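Probable threonyl-tRNA synthetase 1 (PDB 3A32) probably catalyses the ATP-dependent attachment of threonine to tRNA(Thr), and probably cannot deacylate mischarged seryl-tRNA(Thr) because it lacks the domain for this. Local coordinates at residues Ile344-Gly349 and Ser379-Leu384; Arg354-Leu359 and Val401-Lys406; Ser207-Ser212 and Gly227-Leu232. One frame throughout, in Å; residues are numbered along the deposited sequence.

Contact 1: Ile344-Gly349 and Ser379-Leu384; sequences IAVKTG and SSKTGL
Ala-345 and Ser-379 share in the backbone pairing of two parallel strands near their ends, with Ser-379 N bonded to Ala-345 O at 2.8 Å. The pattern continues with Lys-347 N, which donates to Ser-379 O at 3.1 Å, and closes with Lys-381 N on Lys-347 O. That last oxygen also takes a CA-H...O contact from Ser-380, its CA 3.2 Å from Lys-347 O, just as the second strand turns away.

Apolar contacts lie on the face that carries Val-346 and Ser-379. CD1 of Leu-384 reaches back over the strand end, 3.8 Å from Val-346 CG2 and 4.0 Å from Ile-344 CG2, and the leucine crosses both side chains at about a right angle. The two branches of Val-346 divide the work: CG1, anti to the backbone N (chi1 -170°), rests 3.5 Å from the carbonyl carbon of Ser-380, whereas CG2 meets the leucine.

Polar side chains shape the turn and fix the margins. Ser-380 OG accepts from Gly-383 N at 2.9 Å, an ST motif that curls the chain from the strand into helix 384-393; a CB on Gly-383 would collide with this hydroxyl. Ser-379 OG is hydrogen-bonded to Asp-387 of the same helix, and Thr-348 OG1 to Asp-353. The side chain of Lys-347, on the other face, leads away to a salt bridge between its NZ and Glu-357.

The pairing joins the two strands of a beta-alpha-beta unit in the anticodon-binding domain. Its connecting helix, 353-369, packs on the face of Ala-345 through Ile-356 and Ala-360, while strand 399-403 flanks strand 341-347 and brings Phe-402 against Ile-344 and Leu-384.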
ATOM      1  N   ILE A 344      16.558  24.493   9.620  1.00  8.37           N
ATOM      2  CA  ILE A 344      16.413  25.953   9.511  1.00  8.74           C
ATOM      3  C   ILE A 344      17.775  26.644   9.705  1.00  9.56           C
ATOM      4  O   ILE A 344      18.355  26.614  10.793  1.00  8.72           O
ATOM      5  CB  ILE A 344      15.338  26.486  10.495  1.00  8.11           C
ATOM      6  CG1 ILE A 344      13.991  25.808  10.199  1.00 10.72           C
ATOM      7  CG2 ILE A 344      15.137  28.016  10.324  1.00  8.48           C
ATOM      8  CD1 ILE A 344      13.142  25.520  11.366  1.00 10.99           C
ATOM      9  N   ALA A 345      18.280  27.233   8.619  1.00 10.70           N
ATOM     10  CA  ALA A 345      19.611  27.804   8.607  1.00 10.90           C
ATOM     11  C   ALA A 345      19.466  29.282   9.009  1.00 11.70           C
ATOM     12  O   ALA A 345      18.878  30.065   8.268  1.00 11.35           O
ATOM     13  CB  ALA A 345      20.233  27.658   7.198  1.00  9.96           C
ATOM     14  N   VAL A 346      19.959  29.668  10.188  1.00 12.16           N
ATOM     15  CA  VAL A 346      19.767  31.064  10.617  1.00 12.08           C
ATOM     16  C   VAL A 346      20.982  31.918  10.200  1.00 14.14           C
ATOM     17  O   VAL A 346      21.998  31.998  10.912  1.00 14.17           O
ATOM     18  CB  VAL A 346      19.491  31.172  12.084  1.00 11.56           C
ATOM     19  CG1 VAL A 346      19.056  32.617  12.430  1.00 10.55           C
ATOM     20  CG2 VAL A 346      18.426  30.088  12.543  1.00 10.90           C
ATOM     21  N   LYS A 347      20.893  32.501   9.012  1.00 15.66           N
ATOM     22  CA  LYS A 347      22.039  33.217   8.439  1.00 18.10           C
ATOM     23  C   LYS A 347      22.241  34.573   9.117  1.00 18.91           C
ATOM     24  O   LYS A 347      21.300  35.155   9.666  1.00 18.12           O
ATOM     25  CB  LYS A 347      21.898  33.345   6.929  1.00 17.72           C
ATOM     26  CG  LYS A 347      22.560  32.184   6.227  1.00 21.02           C
ATOM     27  CD  LYS A 347      21.823  31.763   4.980  1.00 27.99           C
ATOM     28  CE  LYS A 347      22.293  30.339   4.534  1.00 32.74           C
ATOM     29  NZ  LYS A 347      23.286  30.296   3.367  1.00 31.15           N
ATOM     30  N   THR A 348      23.485  35.044   9.088  1.00 20.25           N
ATOM     31  CA  THR A 348      23.910  36.209   9.858  1.00 21.35           C
ATOM     32  C   THR A 348      24.356  37.357   8.958  1.00 22.37           C
ATOM     33  O   THR A 348      24.334  38.501   9.376  1.00 23.35           O
ATOM     34  CB  THR A 348      25.067  35.856  10.867  1.00 21.45           C
ATOM     35  OG1 THR A 348      26.242  35.456  10.157  1.00 18.62           O
ATOM     36  CG2 THR A 348      24.650  34.713  11.794  1.00 20.03           C
ATOM     37  N   GLY A 349      24.743  37.050   7.722  1.00 23.36           N
ATOM     38  CA  GLY A 349      25.365  38.031   6.844  1.00 23.73           C
ATOM     39  C   GLY A 349      26.891  37.958   6.837  1.00 24.26           C
ATOM     40  O   GLY A 349      27.555  38.451   5.887  1.00 25.07           O
ATOM     41  N   SER A 379      16.888  31.032   6.535  1.00 11.60           N
ATOM     42  CA  SER A 379      16.301  32.100   7.362  1.00 11.98           C
ATOM     43  C   SER A 379      17.413  33.073   7.739  1.00 12.49           C
ATOM     44  O   SER A 379      18.475  33.050   7.125  1.00 12.43           O
ATOM     45  CB  SER A 379      15.622  31.506   8.601  1.00 11.67           C
ATOM     46  OG  SER A 379      14.817  32.488   9.262  1.00 11.19           O
ATOM     47  N   SER A 380      17.195  33.901   8.753  1.00 13.86           N
ATOM     48  CA  SER A 380      18.136  34.945   9.126  1.00 14.85           C
ATOM     49  C   SER A 380      17.851  35.319  10.566  1.00 15.76           C
ATOM     50  O   SER A 380      16.793  34.942  11.085  1.00 15.07           O
ATOM     51  CB  SER A 380      18.031  36.158   8.152  1.00 15.19           C
ATOM     52  OG  SER A 380      16.912  36.978   8.452  1.00 17.08           O
ATOM     53  N   LYS A 381      18.797  36.004  11.233  1.00 16.89           N
ATOM     54  CA  LYS A 381      18.606  36.463  12.609  1.00 18.70           C
ATOM     55  C   LYS A 381      17.365  37.356  12.744  1.00 17.25           C
ATOM     56  O   LYS A 381      16.560  37.191  13.653  1.00 17.30           O
ATOM     57  CB  LYS A 381      19.817  37.260  13.109  1.00 19.37           C
ATOM     58  CG  LYS A 381      21.136  36.490  13.258  1.00 24.49           C
ATOM     59  CD  LYS A 381      22.193  37.297  14.069  1.00 23.60           C
ATOM     60  CE  LYS A 381      22.139  36.933  15.572  1.00 30.32           C
ATOM     61  NZ  LYS A 381      23.089  37.764  16.425  1.00 31.94           N
ATOM     62  N   THR A 382      17.202  38.308  11.840  1.00 17.32           N
ATOM     63  CA  THR A 382      16.007  39.189  11.902  1.00 17.08           C
ATOM     64  C   THR A 382      14.717  38.546  11.356  1.00 16.84           C
ATOM     65  O   THR A 382      13.642  38.811  11.893  1.00 18.62           O
ATOM     66  CB  THR A 382      16.265  40.518  11.242  1.00 16.80           C
ATOM     67  OG1 THR A 382      16.483  40.313   9.853  1.00 16.13           O
ATOM     68  CG2 THR A 382      17.522  41.146  11.849  1.00 15.68           C
ATOM     69  N   GLY A 383      14.830  37.705  10.323  1.00 15.94           N
ATOM     70  CA  GLY A 383      13.693  36.971   9.762  1.00 14.92           C
ATOM     71  C   GLY A 383      13.165  35.809  10.626  1.00 14.78           C
ATOM     72  O   GLY A 383      11.994  35.430  10.495  1.00 14.80           O
ATOM     73  N   LEU A 384      13.991  35.279  11.542  1.00 13.77           N
ATOM     74  CA  LEU A 384      13.686  34.006  12.230  1.00 13.21           C
ATOM     75  C   LEU A 384      12.295  33.935  12.823  1.00 13.14           C
ATOM     76  O   LEU A 384      11.560  33.000  12.585  1.00 12.72           O
ATOM     77  CB  LEU A 384      14.734  33.644  13.308  1.00 12.75           C
ATOM     78  CG  LEU A 384      14.604  32.204  13.835  1.00 12.53           C
ATOM     79  CD1 LEU A 384      14.826  31.124  12.758  1.00 13.41           C
ATOM     80  CD2 LEU A 384      15.467  31.994  15.060  1.00 13.61           C
TER

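Contact 2: Arg354-Leu359 and Val401-Lys406. With SO4 (sulfate ion), chain D.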
ATOM      1  N   ARG A 354      28.797  30.343   5.818  1.00 19.54           N
ATOM      2  CA  ARG A 354      29.305  29.319   4.946  1.00 21.31           C
ATOM      3  C   ARG A 354      29.303  27.973   5.686  1.00 20.80           C
ATOM      4  O   ARG A 354      28.883  26.955   5.137  1.00 20.75           O
ATOM      5  CB  ARG A 354      30.706  29.714   4.476  1.00 22.24           C
ATOM      6  CG  ARG A 354      31.347  28.718   3.561  1.00 27.61           C
ATOM      7  CD  ARG A 354      32.810  29.048   3.410  1.00 37.17           C
ATOM      8  NE  ARG A 354      33.624  28.850   4.626  1.00 41.98           N
ATOM      9  CZ  ARG A 354      34.051  29.831   5.434  1.00 46.15           C
ATOM     10  NH1 ARG A 354      33.711  31.108   5.207  1.00 48.23           N
ATOM     11  NH2 ARG A 354      34.816  29.546   6.487  1.00 47.06           N
ATOM     12  N   GLU A 355      29.753  27.985   6.937  1.00 20.35           N
ATOM     13  CA  GLU A 355      29.725  26.796   7.765  1.00 19.78           C
ATOM     14  C   GLU A 355      28.278  26.427   8.134  1.00 18.03           C
ATOM     15  O   GLU A 355      27.948  25.276   8.239  1.00 17.70           O
ATOM     16  CB  GLU A 355      30.488  27.061   9.040  1.00 20.08           C
ATOM     17  CG  GLU A 355      31.968  27.165   8.902  1.00 25.93           C
ATOM     18  CD  GLU A 355      32.580  27.475  10.237  1.00 32.17           C
ATOM     19  OE1 GLU A 355      32.540  26.574  11.126  1.00 33.91           O
ATOM     20  OE2 GLU A 355      33.064  28.627  10.391  1.00 34.26           O
ATOM     21  N   ILE A 356      27.441  27.427   8.384  1.00 16.78           N
ATOM     22  CA  ILE A 356      26.008  27.214   8.637  1.00 16.17           C
ATOM     23  C   ILE A 356      25.335  26.544   7.433  1.00 16.70           C
ATOM     24  O   ILE A 356      24.581  25.583   7.603  1.00 15.87           O
ATOM     25  CB  ILE A 356      25.281  28.551   8.933  1.00 15.37           C
ATOM     26  CG1 ILE A 356      25.738  29.117  10.282  1.00 11.83           C
ATOM     27  CG2 ILE A 356      23.760  28.394   8.789  1.00 13.17           C
ATOM     28  CD1 ILE A 356      25.245  30.489  10.547  1.00  8.14           C
ATOM     29  N   GLU A 357      25.637  27.059   6.231  1.00 17.92           N
ATOM     30  CA  GLU A 357      25.034  26.571   5.000  1.00 19.18           C
ATOM     31  C   GLU A 357      25.507  25.152   4.725  1.00 18.72           C
ATOM     32  O   GLU A 357      24.683  24.296   4.427  1.00 18.87           O
ATOM     33  CB  GLU A 357      25.272  27.547   3.823  1.00 20.04           C
ATOM     34  CG  GLU A 357      24.983  26.958   2.414  1.00 24.63           C
ATOM     35  CD  GLU A 357      23.483  26.693   2.150  1.00 31.09           C
ATOM     36  OE1 GLU A 357      22.628  27.443   2.694  1.00 35.37           O
ATOM     37  OE2 GLU A 357      23.155  25.740   1.390  1.00 32.82           O
ATOM     38  N   ASP A 358      26.802  24.889   4.879  1.00 18.08           N
ATOM     39  CA  ASP A 358      27.328  23.558   4.692  1.00 17.71           C
ATOM     40  C   ASP A 358      26.832  22.549   5.748  1.00 16.59           C
ATOM     41  O   ASP A 358      26.586  21.400   5.425  1.00 16.28           O
ATOM     42  CB  ASP A 358      28.872  23.563   4.631  1.00 19.66           C
ATOM     43  CG  ASP A 358      29.438  24.376   3.414  1.00 24.19           C
ATOM     44  OD1 ASP A 358      28.673  24.835   2.517  1.00 29.79           O
ATOM     45  OD2 ASP A 358      30.676  24.555   3.357  1.00 27.68           O
ATOM     46  N   LEU A 359      26.725  22.958   7.005  1.00 14.76           N
ATOM     47  CA  LEU A 359      26.138  22.098   8.036  1.00 14.08           C
ATOM     48  C   LEU A 359      24.671  21.722   7.752  1.00 13.61           C
ATOM     49  O   LEU A 359      24.321  20.538   7.734  1.00 14.68           O
ATOM     50  CB  LEU A 359      26.323  22.689   9.457  1.00 13.93           C
ATOM     51  CG  LEU A 359      26.005  21.750  10.645  1.00 13.63           C
ATOM     52  CD1 LEU A 359      26.841  20.482  10.650  1.00 12.44           C
ATOM     53  CD2 LEU A 359      26.079  22.474  12.022  1.00 11.91           C
ATOM     54  N   VAL A 401      15.093  21.756  13.420  1.00  8.62           N
ATOM     55  CA  VAL A 401      16.547  21.765  13.731  1.00  8.66           C
ATOM     56  C   VAL A 401      17.072  23.141  13.352  1.00  8.43           C
ATOM     57  O   VAL A 401      17.018  23.527  12.194  1.00  8.14           O
ATOM     58  CB  VAL A 401      17.337  20.618  12.999  1.00  9.00           C
ATOM     59  CG1 VAL A 401      18.846  20.653  13.337  1.00  6.72           C
ATOM     60  CG2 VAL A 401      16.726  19.223  13.348  1.00  9.26           C
ATOM     61  N   PHE A 402      17.475  23.911  14.344  1.00  8.40           N
ATOM     62  CA  PHE A 402      17.924  25.284  14.111  1.00  9.22           C
ATOM     63  C   PHE A 402      19.419  25.316  14.020  1.00  9.77           C
ATOM     64  O   PHE A 402      20.113  24.866  14.944  1.00 11.01           O
ATOM     65  CB  PHE A 402      17.449  26.241  15.214  1.00  7.96           C
ATOM     66  CG  PHE A 402      15.951  26.515  15.166  1.00  9.35           C
ATOM     67  CD1 PHE A 402      15.426  27.450  14.275  1.00  8.45           C
ATOM     68  CD2 PHE A 402      15.076  25.816  16.001  1.00  7.38           C
ATOM     69  CE1 PHE A 402      14.056  27.698  14.219  1.00 11.86           C
ATOM     70  CE2 PHE A 402      13.703  26.052  15.950  1.00 10.06           C
ATOM     71  CZ  PHE A 402      13.179  27.001  15.073  1.00  7.89           C
ATOM     72  N   ILE A 403      19.922  25.784  12.884  1.00 10.05           N
ATOM     73  CA  ILE A 403      21.353  25.890  12.729  1.00 11.10           C
ATOM     74  C   ILE A 403      21.782  27.322  12.494  1.00 11.27           C
ATOM     75  O   ILE A 403      21.635  27.829  11.408  1.00 10.77           O
ATOM     76  CB  ILE A 403      21.929  25.005  11.649  1.00 11.94           C
ATOM     77  CG1 ILE A 403      21.485  23.546  11.880  1.00 11.85           C
ATOM     78  CG2 ILE A 403      23.527  25.149  11.688  1.00 11.05           C
ATOM     79  CD1 ILE A 403      21.519  22.714  10.704  1.00 12.78           C
ATOM     80  N   GLY A 404      22.261  27.963  13.565  1.00 11.37           N
ATOM     81  CA  GLY A 404      22.848  29.300  13.481  1.00 11.71           C
ATOM     82  C   GLY A 404      24.330  29.316  13.885  1.00 10.93           C
ATOM     83  O   GLY A 404      24.957  28.272  14.082  1.00 10.68           O
ATOM     84  N   ALA A 405      24.875  30.518  13.973  1.00 10.42           N
ATOM     85  CA  ALA A 405      26.273  30.776  14.352  1.00  9.63           C
ATOM     86  C   ALA A 405      26.635  30.097  15.673  1.00  9.34           C
ATOM     87  O   ALA A 405      27.697  29.535  15.809  1.00  9.94           O
ATOM     88  CB  ALA A 405      26.476  32.302  14.475  1.00  7.80           C
ATOM     89  N   LYS A 406      25.755  30.205  16.661  1.00  9.97           N
ATOM     90  CA  LYS A 406      25.928  29.633  17.989  1.00 11.58           C
ATOM     91  C   LYS A 406      26.042  28.106  17.918  1.00 10.64           C
ATOM     92  O   LYS A 406      26.873  27.506  18.582  1.00 11.12           O
ATOM     93  CB  LYS A 406      24.713  30.028  18.854  1.00 10.53           C
ATOM     94  CG  LYS A 406      24.891  29.690  20.340  1.00 16.33           C
ATOM     95  CD  LYS A 406      23.739  30.239  21.263  1.00 17.93           C
ATOM     96  CE  LYS A 406      23.317  31.712  20.940  1.00 25.79           C
ATOM     97  NZ  LYS A 406      23.112  32.639  22.173  1.00 28.00           N
TER
HETATM   98  S   SO4 D 474      20.575  29.814  23.595  1.00 52.85           S
HETATM   99  O1  SO4 D 474      21.068  31.178  23.445  1.00 54.44           O
HETATM  100  O2  SO4 D 474      21.198  29.251  24.804  1.00 51.31           O
HETATM  101  O3  SO4 D 474      19.120  29.854  23.697  1.00 53.94           O
HETATM  102  O4  SO4 D 474      20.856  29.062  22.371  1.00 52.48           O
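Lys-406 NZ donates to O1 of a sulfate ion at 2.8 Å, the shortest polar bond here, which lies well away from where Ile-356 packs on Ile-403 and Ala-405. Arg-427 also binds this ion, which probably came from the crystallisation liquor. No hydrogen bond joins the helix to the strand and turn; two aliphatic side chains of the helix carry the contact. With CG1 of Ile-356 beside the backbone N (chi1 -69°), CG2 is anti to it and touches Ile-403 O at 3.4 Å. The other branch extends over the turn, where CD1 lies 3.4 Å from Ala-405 N and covers the backbone at the start of helix 405-410, for which Gly-404 is the N-cap. One helical turn on, Leu-359 crosses Ile-403 at about a right angle, with CD2 3.7 Å from Ile-403 CG2. An alanine in place of Ile-356 would probably open a gap against Ile-403 O and the Gly-404 to Ala-405 backbone, leaving Leu-359 as the main side chain of residues 354-359 against residues 401-406. Helix 353-369 thus lies over one face of the sheet of the anticodon-binding domain, with Ala-345 of strand 341-347 beneath Ile-356, and Val-408 of helix 405-410 touching Ile-356, Leu-359 and Ile-403.

Contact 3: Ser207-Ser212 and Gly227-Leu232; sequences SMSDKS and GAEEAL
Glu-229 reaches from its helix to the backbone and hydroxyl of Ser-209, and both bonds fall on one carboxylate oxygen. Ser-209 OG donates to the syn lone pair of Glu-229 OE2 at 2.6 Å. Ser-209 N meets the same OE2 on the anti side, 2.8 Å away and 32° out of the carboxylate plane. With OG between the serine's backbone N and carbonyl carbon (chi1 63°), hydroxyl and N-H converge on the same oxygen. The glutamate contributes an extended chain, CD being anti to CA (chi2 175°).

Packing is close alongside this grip. Met-208 folds its bent chain over the stem of the glutamate: SD lies 3.9 Å from Glu-229 CG, and CE comes within 3.6 Å of Glu-229 O. The thioether thus lies on the aliphatic part of the glutamate, CB of Met-208 being its side-chain atom nearest Glu-229 OE2, and SD adds a looser touch on Leu-232.

The segments belong to the class II synthetase catalytic core, where the chain leaves strand 202-207 of its large sheet and, after a loop, enters helix 222-243. Glu-229 therefore ties the start of that loop back to the helix that ends it, and the loop is itself turned by an Asx turn, Asp-210 OD1 accepting from Ser-212 N.

The other carboxylate oxygen is held more loosely, on the side of the exposed Lys-211 and a water. Lys-211 NZ forms a long salt bridge to Glu-229 OE1 at 3.3 Å, approaching from above the carboxylate plane, the two side chains running antiparallel alongside one another. Its charge probably offsets part of that on Glu-229, though the lysine also touches Glu-226. A water, also at 3.3 Å from Glu-229 OE1, donates to it and to Ser-209 O, bridging the two segments.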
ATOM      1  N   SER A 207     -24.479  -2.318  21.452  1.00 11.24           N
ATOM      2  CA  SER A 207     -25.840  -2.199  20.923  1.00 10.40           C
ATOM      3  C   SER A 207     -26.474  -3.589  20.681  1.00 10.98           C
ATOM      4  O   SER A 207     -25.980  -4.393  19.893  1.00 12.01           O
ATOM      5  CB  SER A 207     -25.855  -1.318  19.683  1.00  9.43           C
ATOM      6  OG  SER A 207     -25.294  -0.039  19.967  1.00  9.11           O
ATOM      7  N   MET A 208     -27.560  -3.867  21.385  1.00 11.00           N
ATOM      8  CA  MET A 208     -28.098  -5.224  21.499  1.00 10.51           C
ATOM      9  C   MET A 208     -29.482  -5.322  20.869  1.00 10.46           C
ATOM     10  O   MET A 208     -30.039  -4.313  20.487  1.00 10.72           O
ATOM     11  CB  MET A 208     -28.180  -5.626  22.979  1.00  9.42           C
ATOM     12  CG  MET A 208     -26.967  -5.312  23.800  1.00  8.72           C
ATOM     13  SD  MET A 208     -25.497  -6.202  23.202  1.00 10.34           S
ATOM     14  CE  MET A 208     -24.805  -6.786  24.757  1.00  7.53           C
ATOM     15  N   SER A 209     -30.020  -6.547  20.757  1.00 11.17           N
ATOM     16  CA  SER A 209     -31.403  -6.768  20.340  1.00 11.69           C
ATOM     17  C   SER A 209     -32.380  -6.274  21.375  1.00 12.51           C
ATOM     18  O   SER A 209     -32.025  -6.013  22.524  1.00 11.95           O
ATOM     19  CB  SER A 209     -31.723  -8.249  20.130  1.00 11.12           C
ATOM     20  OG  SER A 209     -31.591  -8.951  21.348  1.00  8.80           O
ATOM     21  N   ASP A 210     -33.615  -6.128  20.913  1.00 14.50           N
ATOM     22  CA  ASP A 210     -34.794  -6.216  21.765  1.00 15.71           C
ATOM     23  C   ASP A 210     -35.213  -7.675  21.619  1.00 16.41           C
ATOM     24  O   ASP A 210     -35.543  -8.123  20.528  1.00 16.21           O
ATOM     25  CB  ASP A 210     -35.881  -5.279  21.241  1.00 15.69           C
ATOM     26  CG  ASP A 210     -37.144  -5.228  22.143  1.00 16.47           C
ATOM     27  OD1 ASP A 210     -37.544  -6.231  22.831  1.00 16.34           O
ATOM     28  OD2 ASP A 210     -37.746  -4.137  22.111  1.00 18.47           O
ATOM     29  N   LYS A 211     -35.151  -8.428  22.709  1.00 18.73           N
ATOM     30  CA  LYS A 211     -35.482  -9.856  22.672  1.00 20.52           C
ATOM     31  C   LYS A 211     -36.890 -10.169  22.113  1.00 20.37           C
ATOM     32  O   LYS A 211     -37.066 -11.234  21.480  1.00 18.96           O
ATOM     33  CB  LYS A 211     -35.334 -10.499  24.070  1.00 22.29           C
ATOM     34  CG  LYS A 211     -33.870 -10.719  24.453  1.00 24.81           C
ATOM     35  CD  LYS A 211     -33.583 -12.150  24.969  1.00 31.32           C
ATOM     36  CE  LYS A 211     -32.050 -12.443  24.934  1.00 31.80           C
ATOM     37  NZ  LYS A 211     -31.397 -11.976  23.622  1.00 34.15           N
ATOM     38  N   SER A 212     -37.860  -9.261  22.334  1.00 19.03           N
ATOM     39  CA  SER A 212     -39.238  -9.464  21.843  1.00 20.24           C
ATOM     40  C   SER A 212     -39.331  -9.393  20.317  1.00 20.16           C
ATOM     41  O   SER A 212     -40.396  -9.666  19.742  1.00 20.79           O
ATOM     42  CB  SER A 212     -40.195  -8.393  22.394  1.00 20.54           C
ATOM     43  OG  SER A 212     -39.984  -8.119  23.789  1.00 26.37           O
ATOM     44  N   GLY A 227     -25.656 -15.942  22.348  1.00 11.98           N
ATOM     45  CA  GLY A 227     -24.228 -16.260  22.338  1.00 11.20           C
ATOM     46  C   GLY A 227     -23.383 -15.036  21.980  1.00 11.18           C
ATOM     47  O   GLY A 227     -22.386 -14.784  22.618  1.00 11.11           O
ATOM     48  N   ALA A 228     -23.821 -14.257  20.985  1.00 11.84           N
ATOM     49  CA  ALA A 228     -23.156 -13.003  20.559  1.00 11.59           C
ATOM     50  C   ALA A 228     -23.228 -11.900  21.589  1.00 11.10           C
ATOM     51  O   ALA A 228     -22.215 -11.376  21.966  1.00 12.06           O
ATOM     52  CB  ALA A 228     -23.683 -12.534  19.175  1.00 10.93           C
ATOM     53  N   GLU A 229     -24.409 -11.581  22.106  1.00 12.40           N
ATOM     54  CA  GLU A 229     -24.542 -10.522  23.152  1.00 12.69           C
ATOM     55  C   GLU A 229     -23.782 -10.854  24.429  1.00 14.16           C
ATOM     56  O   GLU A 229     -23.171  -9.974  25.096  1.00 13.13           O
ATOM     57  CB  GLU A 229     -26.001 -10.256  23.487  1.00 11.87           C
ATOM     58  CG  GLU A 229     -26.805  -9.758  22.291  1.00 11.59           C
ATOM     59  CD  GLU A 229     -28.286  -9.587  22.554  1.00 12.85           C
ATOM     60  OE1 GLU A 229     -28.746 -10.092  23.602  1.00 19.34           O
ATOM     61  OE2 GLU A 229     -29.012  -8.981  21.707  1.00 11.78           O
ATOM     62  N   GLU A 230     -23.805 -12.135  24.757  1.00 14.39           N
ATOM     63  CA  GLU A 230     -23.050 -12.599  25.882  1.00 16.99           C
ATOM     64  C   GLU A 230     -21.536 -12.634  25.595  1.00 16.04           C
ATOM     65  O   GLU A 230     -20.749 -12.356  26.487  1.00 17.23           O
ATOM     66  CB  GLU A 230     -23.632 -13.918  26.384  1.00 17.76           C
ATOM     67  CG  GLU A 230     -22.832 -15.077  26.172  1.00 26.69           C
ATOM     68  CD  GLU A 230     -22.319 -15.588  27.485  1.00 39.23           C
ATOM     69  OE1 GLU A 230     -22.387 -16.835  27.694  1.00 40.26           O
ATOM     70  OE2 GLU A 230     -21.890 -14.723  28.313  1.00 43.61           O
ATOM     71  N   ALA A 231     -21.108 -12.878  24.358  1.00 14.42           N
ATOM     72  CA  ALA A 231     -19.647 -12.690  24.075  1.00 14.06           C
ATOM     73  C   ALA A 231     -19.181 -11.230  24.322  1.00 13.23           C
ATOM     74  O   ALA A 231     -18.124 -10.990  24.931  1.00 12.99           O
ATOM     75  CB  ALA A 231     -19.275 -13.181  22.677  1.00 12.55           C
ATOM     76  N   LEU A 232     -20.014 -10.267  23.909  1.00 12.52           N
ATOM     77  CA  LEU A 232     -19.729  -8.833  24.071  1.00 11.51           C
ATOM     78  C   LEU A 232     -19.761  -8.363  25.499  1.00 11.83           C
ATOM     79  O   LEU A 232     -19.042  -7.426  25.861  1.00 12.25           O
ATOM     80  CB  LEU A 232     -20.714  -7.992  23.238  1.00 10.72           C
ATOM     81  CG  LEU A 232     -20.647  -8.158  21.726  1.00 10.35           C
ATOM     82  CD1 LEU A 232     -21.859  -7.482  21.032  1.00 11.45           C
ATOM     83  CD2 LEU A 232     -19.305  -7.612  21.151  1.00  8.76           C
TER
HETATM   84  O   HOH W   1     -30.693  -7.810  24.933  1.00 21.57           O

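How the contacts relate
Contacts 1 and 2 are neighbours in the anticodon-binding domain, their centres 9 Å apart, and their segments alternate along the chain. Strands 341-347 and 399-403 lie side by side in one sheet: probable hydrogen bonds run from Ile-403 N to Ile-344 O at 2.7 Å and from Val-346 N to Ile-403 O at 2.8 Å. Helix 353-369, which connects the strands of contact 1, supplies one half of contact 2. Contact 3 stands apart in the catalytic core, about 47 Å from contact 1 and 46 Å from contact 2 between nearest atoms. It alone approaches the zinc site, the Leu-232 side chain lying about 11 Å from that of the zinc ligand His-310.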